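Side-chain contacts in lactate dehydrogenase (Eimeria maxima, PDB 6CT6), which probably catalyses the NADH-dependent interconversion of pyruvate and lactate, and is captured here with the cofactor and the substrate mimic oxamate: residues L164-M167 with I168-L172; L213-K216 with E217-N220; K321-A324 with A325-G329. All coordinates share one frame; numbering follows the deposited sequence.

Interaction 1 (L164-M167 with I168-L172)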
ATOM      1  N   LEU B 164      -9.105  10.656 -15.620  1.00 27.70           N
ATOM      2  CA  LEU B 164      -9.994  11.644 -16.219  1.00 31.12           C
ATOM      3  C   LEU B 164     -10.837  12.335 -15.156  1.00 29.78           C
ATOM      4  O   LEU B 164     -10.936  13.567 -15.127  1.00 27.20           O
ATOM      5  CB  LEU B 164     -10.894  10.971 -17.259  1.00 29.36           C
ATOM      6  CG  LEU B 164     -12.035  11.826 -17.819  1.00 29.91           C
ATOM      7  CD1 LEU B 164     -11.497  13.076 -18.505  1.00 31.84           C
ATOM      8  CD2 LEU B 164     -12.883  11.007 -18.778  1.00 33.05           C
ATOM      9  N   ARG B 165     -11.456  11.547 -14.269  1.00 28.10           N
ATOM     10  CA  ARG B 165     -12.370  12.110 -13.280  1.00 29.30           C
ATOM     11  C   ARG B 165     -11.641  13.020 -12.295  1.00 30.50           C
ATOM     12  O   ARG B 165     -12.177  14.059 -11.892  1.00 27.55           O
ATOM     13  CB  ARG B 165     -13.091  10.986 -12.539  1.00 27.28           C
ATOM     14  CG  ARG B 165     -14.045  10.171 -13.408  1.00 24.37           C
ATOM     15  CD  ARG B 165     -14.501   8.898 -12.709  1.00 26.17           C
ATOM     16  NE  ARG B 165     -15.010   9.164 -11.363  1.00 29.39           N
ATOM     17  CZ  ARG B 165     -14.495   8.677 -10.234  1.00 30.32           C
ATOM     18  NH1 ARG B 165     -13.446   7.862 -10.246  1.00 32.37           N
ATOM     19  NH2 ARG B 165     -15.049   9.000  -9.075  1.00 28.03           N
ATOM     20  N   ARG B 166     -10.425  12.647 -11.888  1.00 26.82           N
ATOM     21  CA  ARG B 166      -9.679  13.467 -10.937  1.00 28.92           C
ATOM     22  C   ARG B 166      -9.403  14.853 -11.505  1.00 24.76           C
ATOM     23  O   ARG B 166      -9.469  15.854 -10.783  1.00 26.24           O
ATOM     24  CB  ARG B 166      -8.364  12.774 -10.566  1.00 26.21           C
ATOM     25  CG  ARG B 166      -7.404  13.618  -9.721  1.00 26.42           C
ATOM     26  CD  ARG B 166      -7.858  13.738  -8.275  1.00 30.31           C
ATOM     27  NE  ARG B 166      -7.211  14.859  -7.599  1.00 33.63           N
ATOM     28  CZ  ARG B 166      -6.985  14.928  -6.290  1.00 35.82           C
ATOM     29  NH1 ARG B 166      -7.337  13.931  -5.489  1.00 29.40           N
ATOM     30  NH2 ARG B 166      -6.391  15.998  -5.779  1.00 37.45           N
ATOM     31  N   MET B 167      -9.085  14.929 -12.797  1.00 25.50           N
ATOM     32  CA  MET B 167      -8.701  16.204 -13.394  1.00 29.90           C
ATOM     33  C   MET B 167      -9.904  17.126 -13.557  1.00 28.59           C
ATOM     34  O   MET B 167      -9.815  18.327 -13.277  1.00 28.38           O
ATOM     35  CB  MET B 167      -8.011  15.946 -14.735  1.00 26.03           C
ATOM     36  CG  MET B 167      -6.641  15.298 -14.576  1.00 32.14           C
ATOM     37  SD  MET B 167      -5.724  15.069 -16.112  1.00 36.25           S
ATOM     38  CE  MET B 167      -5.906  13.304 -16.362  1.00 39.36           C
ATOM     39  N   ILE B 168     -11.036  16.584 -14.005  1.00 29.09           N
ATOM     40  CA  ILE B 168     -12.272  17.362 -14.051  1.00 30.27           C
ATOM     41  C   ILE B 168     -12.631  17.855 -12.654  1.00 30.56           C
ATOM     42  O   ILE B 168     -12.980  19.026 -12.456  1.00 29.45           O
ATOM     43  CB  ILE B 168     -13.408  16.519 -14.659  1.00 28.39           C
ATOM     44  CG1 ILE B 168     -13.104  16.177 -16.123  1.00 29.42           C
ATOM     45  CG2 ILE B 168     -14.759  17.226 -14.520  1.00 29.32           C
ATOM     46  CD1 ILE B 168     -13.134  17.359 -17.080  1.00 33.00           C
ATOM     47  N   ALA B 169     -12.551  16.961 -11.663  1.00 29.95           N
ATOM     48  CA  ALA B 169     -12.893  17.324 -10.292  1.00 24.42           C
ATOM     49  C   ALA B 169     -12.025  18.465  -9.778  1.00 29.61           C
ATOM     50  O   ALA B 169     -12.533  19.405  -9.154  1.00 29.54           O
ATOM     51  CB  ALA B 169     -12.761  16.100  -9.387  1.00 29.48           C
ATOM     52  N   ASP B 170     -10.711  18.400 -10.019  1.00 29.06           N
ATOM     53  CA  ASP B 170      -9.825  19.463  -9.555  1.00 30.63           C
ATOM     54  C   ASP B 170     -10.111  20.772 -10.279  1.00 30.39           C
ATOM     55  O   ASP B 170      -9.990  21.854  -9.692  1.00 32.23           O
ATOM     56  CB  ASP B 170      -8.361  19.061  -9.752  1.00 31.72           C
ATOM     57  CG  ASP B 170      -7.926  17.950  -8.816  1.00 31.91           C
ATOM     58  OD1 ASP B 170      -8.620  17.717  -7.803  1.00 34.85           O
ATOM     59  OD2 ASP B 170      -6.886  17.315  -9.088  1.00 33.69           O
ATOM     60  N   CYS B 171     -10.481  20.696 -11.556  1.00 30.05           N
ATOM     61  CA  CYS B 171     -10.756  21.906 -12.322  1.00 32.44           C
ATOM     62  C   CYS B 171     -12.018  22.604 -11.816  1.00 32.46           C
ATOM     63  O   CYS B 171     -12.032  23.827 -11.631  1.00 35.60           O
ATOM     64  CB  CYS B 171     -10.884  21.557 -13.806  1.00 36.06           C
ATOM     65  SG  CYS B 171     -10.961  22.986 -14.904  1.00 52.87           S
ATOM     66  N   LEU B 172     -13.084  21.840 -11.573  1.00 31.49           N
ATOM     67  CA  LEU B 172     -14.372  22.407 -11.185  1.00 30.54           C
ATOM     68  C   LEU B 172     -14.536  22.601  -9.681  1.00 31.84           C
ATOM     69  O   LEU B 172     -15.506  23.240  -9.259  1.00 34.80           O
ATOM     70  CB  LEU B 172     -15.506  21.511 -11.692  1.00 33.00           C
ATOM     71  CG  LEU B 172     -15.615  21.400 -13.211  1.00 33.61           C
ATOM     72  CD1 LEU B 172     -16.577  20.288 -13.599  1.00 32.97           C
ATOM     73  CD2 LEU B 172     -16.058  22.726 -13.812  1.00 36.93           C
TER
HETATM   74  O   HOH W   1      -4.488  17.884  -7.747  1.00 48.62           O
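From L164 to L172 the backbone is continuous alpha-helix, with successive i to i+4 bonds such as A169 N to R165 O (2.9 Å) joining the two halves. This is the last part of helix 157-172, in the C-terminal domain of the lactate/malate dehydrogenase fold, and one turn of it carries an i to i+4 salt bridge between R166 and D170. R166 NE donates to D170 OD2 at 2.9 Å, with an N-H...O angle of 162°. The carboxylate oxygen approaches the guanidinium from its edge, almost level with it, and is met on its syn side, while the two flat groups stand 82° apart. CG of R166 is anti to the backbone N (chi1 172°), and a bend at chi2 then turns the chain forward toward D170. The other nitrogens of this guanidinium bond to I64 O and T65 OG1 of the second subunit, so it is held from its own helix and from the dimer partner. On another side of the helix L164 CD1 rests 4.2 Å from I168 CG1, and both pack on I222 of helix 216-237. A water donates to D170 OD2 at 2.8 Å and accepts a weak bond from R166 NH2.

Interaction 2 (L213-K216 with E217-N220). With GLC (alpha-D-glucopyranose), chain E.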
ATOM      1  N   LEU B 213     -17.502  27.698 -16.392  1.00 40.77           N
ATOM      2  CA  LEU B 213     -16.850  27.060 -15.255  1.00 40.08           C
ATOM      3  C   LEU B 213     -15.671  26.204 -15.701  1.00 40.18           C
ATOM      4  O   LEU B 213     -14.744  25.969 -14.916  1.00 43.56           O
ATOM      5  CB  LEU B 213     -17.866  26.220 -14.477  1.00 39.83           C
ATOM      6  CG  LEU B 213     -19.116  26.981 -14.017  1.00 40.83           C
ATOM      7  CD1 LEU B 213     -20.158  26.040 -13.438  1.00 37.01           C
ATOM      8  CD2 LEU B 213     -18.751  28.049 -12.999  1.00 39.04           C
ATOM      9  N   ILE B 214     -15.697  25.735 -16.947  1.00 37.08           N
ATOM     10  CA  ILE B 214     -14.575  25.059 -17.582  1.00 43.20           C
ATOM     11  C   ILE B 214     -14.601  25.463 -19.050  1.00 41.15           C
ATOM     12  O   ILE B 214     -15.670  25.697 -19.620  1.00 37.04           O
ATOM     13  CB  ILE B 214     -14.662  23.523 -17.408  1.00 40.01           C
ATOM     14  CG1 ILE B 214     -13.340  22.845 -17.781  1.00 41.40           C
ATOM     15  CG2 ILE B 214     -15.817  22.948 -18.231  1.00 38.62           C
ATOM     16  CD1 ILE B 214     -13.266  21.384 -17.346  1.00 39.41           C
ATOM     17  N   ASN B 215     -13.427  25.576 -19.664  1.00 39.45           N
ATOM     18  CA  ASN B 215     -13.352  26.002 -21.056  1.00 42.63           C
ATOM     19  C   ASN B 215     -12.796  24.888 -21.933  1.00 42.21           C
ATOM     20  O   ASN B 215     -12.251  23.889 -21.456  1.00 41.92           O
ATOM     21  CB  ASN B 215     -12.516  27.284 -21.210  1.00 44.27           C
ATOM     22  CG  ASN B 215     -11.048  27.086 -20.876  1.00 46.64           C
ATOM     23  OD1 ASN B 215     -10.428  26.101 -21.276  1.00 44.71           O
ATOM     24  ND2 ASN B 215     -10.482  28.037 -20.146  1.00 46.78           N
ATOM     25  N   LYS B 216     -12.951  25.084 -23.245  1.00 45.04           N
ATOM     26  CA  LYS B 216     -12.581  24.070 -24.224  1.00 45.98           C
ATOM     27  C   LYS B 216     -11.088  23.767 -24.207  1.00 44.21           C
ATOM     28  O   LYS B 216     -10.683  22.672 -24.615  1.00 44.11           O
ATOM     29  CB  LYS B 216     -13.007  24.531 -25.622  1.00 56.23           C
ATOM     30  CG  LYS B 216     -13.642  23.454 -26.491  1.00 69.96           C
ATOM     31  CD  LYS B 216     -14.205  24.060 -27.773  1.00 83.74           C
ATOM     32  CE  LYS B 216     -14.746  22.999 -28.718  1.00 92.01           C
ATOM     33  NZ  LYS B 216     -15.316  23.590 -29.962  1.00 82.09           N
ATOM     34  N   GLU B 217     -10.260  24.710 -23.755  1.00 38.91           N
ATOM     35  CA  GLU B 217      -8.829  24.446 -23.638  1.00 49.74           C
ATOM     36  C   GLU B 217      -8.554  23.473 -22.501  1.00 47.20           C
ATOM     37  O   GLU B 217      -7.804  22.502 -22.668  1.00 41.78           O
ATOM     38  CB  GLU B 217      -8.074  25.757 -23.423  1.00 53.35           C
ATOM     39  CG  GLU B 217      -6.557  25.632 -23.497  1.00 67.36           C
ATOM     40  CD  GLU B 217      -5.841  26.745 -22.757  1.00 81.09           C
ATOM     41  OE1 GLU B 217      -6.525  27.603 -22.158  1.00 83.55           O
ATOM     42  OE2 GLU B 217      -4.594  26.762 -22.772  1.00 79.74           O
ATOM     43  N   ASP B 218      -9.150  23.723 -21.331  1.00 45.45           N
ATOM     44  CA  ASP B 218      -9.078  22.765 -20.233  1.00 40.69           C
ATOM     45  C   ASP B 218      -9.526  21.382 -20.688  1.00 41.71           C
ATOM     46  O   ASP B 218      -8.848  20.379 -20.434  1.00 38.20           O
ATOM     47  CB  ASP B 218      -9.941  23.237 -19.065  1.00 44.92           C
ATOM     48  CG  ASP B 218      -9.542  24.606 -18.561  1.00 50.07           C
ATOM     49  OD1 ASP B 218      -8.411  25.035 -18.857  1.00 58.76           O
ATOM     50  OD2 ASP B 218     -10.360  25.252 -17.866  1.00 50.19           O
ATOM     51  N   ILE B 219     -10.677  21.312 -21.363  1.00 35.70           N
ATOM     52  CA  ILE B 219     -11.189  20.028 -21.833  1.00 37.50           C
ATOM     53  C   ILE B 219     -10.146  19.325 -22.694  1.00 40.72           C
ATOM     54  O   ILE B 219      -9.882  18.128 -22.526  1.00 36.66           O
ATOM     55  CB  ILE B 219     -12.512  20.221 -22.600  1.00 37.92           C
ATOM     56  CG1 ILE B 219     -13.604  20.773 -21.673  1.00 39.66           C
ATOM     57  CG2 ILE B 219     -12.963  18.905 -23.244  1.00 38.32           C
ATOM     58  CD1 ILE B 219     -14.104  19.791 -20.620  1.00 38.29           C
ATOM     59  N   ASN B 220      -9.537  20.056 -23.631  1.00 41.25           N
ATOM     60  CA  ASN B 220      -8.581  19.424 -24.534  1.00 45.33           C
ATOM     61  C   ASN B 220      -7.331  18.978 -23.790  1.00 36.99           C
ATOM     62  O   ASN B 220      -6.781  17.907 -24.075  1.00 40.69           O
ATOM     63  CB  ASN B 220      -8.207  20.375 -25.670  1.00 51.70           C
ATOM     64  CG  ASN B 220      -7.078  19.835 -26.523  1.00 65.55           C
ATOM     65  OD1 ASN B 220      -7.296  19.018 -27.415  1.00 60.48           O
ATOM     66  ND2 ASN B 220      -5.856  20.282 -26.243  1.00 59.53           N
TER
HETATM   67  C1  GLC E 402     -11.260  14.479 -29.191  1.00 60.79           C
HETATM   68  C2  GLC E 402     -12.622  14.383 -28.418  1.00 58.94           C
HETATM   69  C3  GLC E 402     -13.157  15.792 -28.081  1.00 60.13           C
HETATM   70  C4  GLC E 402     -12.053  16.486 -27.330  1.00 59.24           C
HETATM   71  C5  GLC E 402     -10.981  16.763 -28.364  1.00 61.65           C
HETATM   72  C6  GLC E 402      -9.945  17.647 -27.645  1.00 60.76           C
HETATM   73  O1  GLC E 402     -11.514  14.623 -30.561  1.00 68.96           O
HETATM   74  O2  GLC E 402     -13.583  13.723 -29.197  1.00 64.85           O
HETATM   75  O3  GLC E 402     -14.261  15.677 -27.228  1.00 57.15           O
HETATM   76  O4  GLC E 402     -12.523  17.718 -26.852  1.00 61.40           O
HETATM   77  O5  GLC E 402     -10.380  15.534 -28.729  1.00 55.46           O
HETATM   78  O6  GLC E 402      -9.581  16.996 -26.457  1.00 68.75           O
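N215 caps the start of helix 216-237 by folding its side chain over the first turn, where OD1 accepts from D218 N at 2.7 Å. The N-H...O angle is 170°, and the donor sits almost on the extension of the amide C=O bond. Such an N-cap answers an amide that, at a helix start, has no carbonyl of a preceding turn to bond to. The torsion responsible is chi1 of 66°, which sets CG between the backbone N and the carbonyl carbon and swings OD1 over the opening turn. The carboxylate of D218 crosses the asparagine side chain at about a right angle, its plane 37° from that of the amide; being close to the N-terminal end of the helix, its negative charge is probably favoured by the helix dipole.

Behind the cap, I219 N bonds to N215 O at 3.0 Å, so one residue holds the turn through both its side chain and its main chain. The next bond, N220 N to K216 O, is more bent, its donor lying above the carbonyl plane.

I214, just ahead of the cap, lays its CG1 3.7 Å from D218 CB, and its CD1 meets I219 CD1 at 3.7 Å, the two isoleucines crossing at about a right angle. I219 and N220 also belong to the pocket of the bound glucose: I219 CG2 is 3.8 Å from O4 of the sugar, and N220 OD1 comes close to its C6, while E304 of helix 303-328 hydrogen-bonds the ligand. Farther out, I209 of helix 205-210 covers both isoleucines, and C171 and L172 of helix 157-172 pack against I214, so that the capped turn is lodged between these two helices.

Interaction 3 (K321-A324 with A325-G329)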
ATOM      1  N   LYS B 321      -1.991 -10.122 -34.337  1.00 46.29           N
ATOM      2  CA  LYS B 321      -1.225 -10.670 -35.451  1.00 51.40           C
ATOM      3  C   LYS B 321       0.227 -10.905 -35.052  1.00 41.36           C
ATOM      4  O   LYS B 321       0.815 -11.929 -35.418  1.00 49.24           O
ATOM      5  CB  LYS B 321      -1.327  -9.742 -36.660  1.00 51.34           C
ATOM      6  CG  LYS B 321      -2.738  -9.688 -37.236  1.00 55.14           C
ATOM      7  CD  LYS B 321      -2.750  -9.479 -38.739  1.00 67.22           C
ATOM      8  CE  LYS B 321      -2.304  -8.082 -39.120  1.00 75.89           C
ATOM      9  NZ  LYS B 321      -2.343  -7.882 -40.592  1.00 78.40           N
ATOM     10  N   ALA B 322       0.815  -9.977 -34.294  1.00 41.74           N
ATOM     11  CA  ALA B 322       2.135 -10.221 -33.721  1.00 43.56           C
ATOM     12  C   ALA B 322       2.160 -11.527 -32.937  1.00 44.81           C
ATOM     13  O   ALA B 322       3.119 -12.301 -33.036  1.00 45.37           O
ATOM     14  CB  ALA B 322       2.541  -9.052 -32.822  1.00 42.62           C
ATOM     15  N   ILE B 323       1.109 -11.793 -32.156  1.00 38.52           N
ATOM     16  CA  ILE B 323       1.055 -13.021 -31.367  1.00 41.13           C
ATOM     17  C   ILE B 323       0.918 -14.232 -32.279  1.00 42.55           C
ATOM     18  O   ILE B 323       1.521 -15.284 -32.031  1.00 39.00           O
ATOM     19  CB  ILE B 323      -0.095 -12.947 -30.345  1.00 40.48           C
ATOM     20  CG1 ILE B 323       0.206 -11.897 -29.274  1.00 46.85           C
ATOM     21  CG2 ILE B 323      -0.328 -14.306 -29.684  1.00 40.01           C
ATOM     22  CD1 ILE B 323      -1.001 -11.498 -28.454  1.00 48.84           C
ATOM     23  N   ALA B 324       0.115 -14.111 -33.337  1.00 41.39           N
ATOM     24  CA  ALA B 324      -0.006 -15.196 -34.304  1.00 42.19           C
ATOM     25  C   ALA B 324       1.346 -15.521 -34.925  1.00 41.20           C
ATOM     26  O   ALA B 324       1.731 -16.691 -35.037  1.00 40.85           O
ATOM     27  CB  ALA B 324      -1.021 -14.818 -35.382  1.00 41.24           C
ATOM     28  N   ALA B 325       2.087 -14.487 -35.334  1.00 39.31           N
ATOM     29  CA  ALA B 325       3.404 -14.698 -35.925  1.00 44.06           C
ATOM     30  C   ALA B 325       4.348 -15.373 -34.937  1.00 45.23           C
ATOM     31  O   ALA B 325       5.015 -16.358 -35.274  1.00 44.01           O
ATOM     32  CB  ALA B 325       3.981 -13.365 -36.399  1.00 39.62           C
ATOM     33  N   LEU B 326       4.423 -14.850 -33.710  1.00 42.04           N
ATOM     34  CA  LEU B 326       5.257 -15.469 -32.685  1.00 46.71           C
ATOM     35  C   LEU B 326       4.924 -16.949 -32.535  1.00 46.31           C
ATOM     36  O   LEU B 326       5.798 -17.813 -32.657  1.00 44.77           O
ATOM     37  CB  LEU B 326       5.083 -14.741 -31.348  1.00 41.06           C
ATOM     38  CG  LEU B 326       5.742 -13.365 -31.217  1.00 49.30           C
ATOM     39  CD1 LEU B 326       5.174 -12.615 -30.021  1.00 51.97           C
ATOM     40  CD2 LEU B 326       7.255 -13.500 -31.085  1.00 48.73           C
ATOM     41  N   ASP B 327       3.650 -17.260 -32.280  1.00 38.99           N
ATOM     42  CA  ASP B 327       3.255 -18.652 -32.085  1.00 44.89           C
ATOM     43  C   ASP B 327       3.543 -19.500 -33.318  1.00 43.33           C
ATOM     44  O   ASP B 327       3.817 -20.699 -33.194  1.00 46.99           O
ATOM     45  CB  ASP B 327       1.769 -18.742 -31.733  1.00 48.01           C
ATOM     46  CG  ASP B 327       1.433 -18.038 -30.432  1.00 49.41           C
ATOM     47  OD1 ASP B 327       2.349 -17.836 -29.608  1.00 39.80           O
ATOM     48  OD2 ASP B 327       0.249 -17.694 -30.231  1.00 42.42           O
ATOM     49  N   ALA B 328       3.481 -18.908 -34.507  1.00 42.76           N
ATOM     50  CA  ALA B 328       3.708 -19.656 -35.738  1.00 48.67           C
ATOM     51  C   ALA B 328       5.184 -19.897 -36.022  1.00 51.64           C
ATOM     52  O   ALA B 328       5.504 -20.586 -36.997  1.00 57.57           O
ATOM     53  CB  ALA B 328       3.070 -18.926 -36.924  1.00 43.72           C
ATOM     54  N   GLY B 329       6.083 -19.358 -35.201  1.00 44.54           N
ATOM     55  CA  GLY B 329       7.505 -19.522 -35.419  1.00 49.79           C
ATOM     56  C   GLY B 329       8.094 -18.638 -36.493  1.00 48.80           C
ATOM     57  O   GLY B 329       9.256 -18.836 -36.866  1.00 49.64           O
TER
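K321 opens the turn through its carbonyl, which takes the amide of A325 (N to O 2.9 Å), and A325 CB settles over the carbonyl oxygens of K321 and A322. A322 O in turn receives L326 N, and CG of that leucine comes to 3.4 Å from the same oxygen. With CG anti to its own carbonyl carbon (chi1 -74°), the L326 side chain leans back along the helix in this way, and it also touches L104 of helix 104-121. I323 and D327 run alongside each other on the same face of the helix, with I323 CG2 3.5 Å from D327 OD2; the main-chain oxygen of I323 accepts D327 N almost straight. The aspartate's OD2 forms a salt bridge with R112, and I323 packs on L104, I108 and R112, so this face fastens the end of helix 303-328 to helix 104-121 of the nucleotide-binding domain. The helix closes in a Schellman motif, in which G329 adopts a positive phi of 78° and its N bonds back to L326 O at 3.0 Å. A324 supplies the last carbonyl of 321-324, bonded by A328 N at a more bent 139°, while A328 CB lies 3.2 Å from A324 O.

Overall arrangement
The three contacts follow one another along the chain, all local, and comprise an intrahelical salt bridge, an N-cap and a Schellman C-terminus on three different helices. Interactions 1 and 2 are neighbours, their centres 11 Å apart: the end of helix 157-172 meets the start of helix 216-237 and the loop before it, where L172 CD2 packs 3.7 Å from L213 O, so the salt-bridged turn and the capped turn share one packed region of the C-terminal domain. Interaction 3 stands apart, its centre about 41 Å from that of interaction 1 and about 44 Å from that of interaction 2. Yet helix 303-328 links the two regions, since E304 near its start binds the glucose beside interaction 2 while its far end rests on helix 104-121.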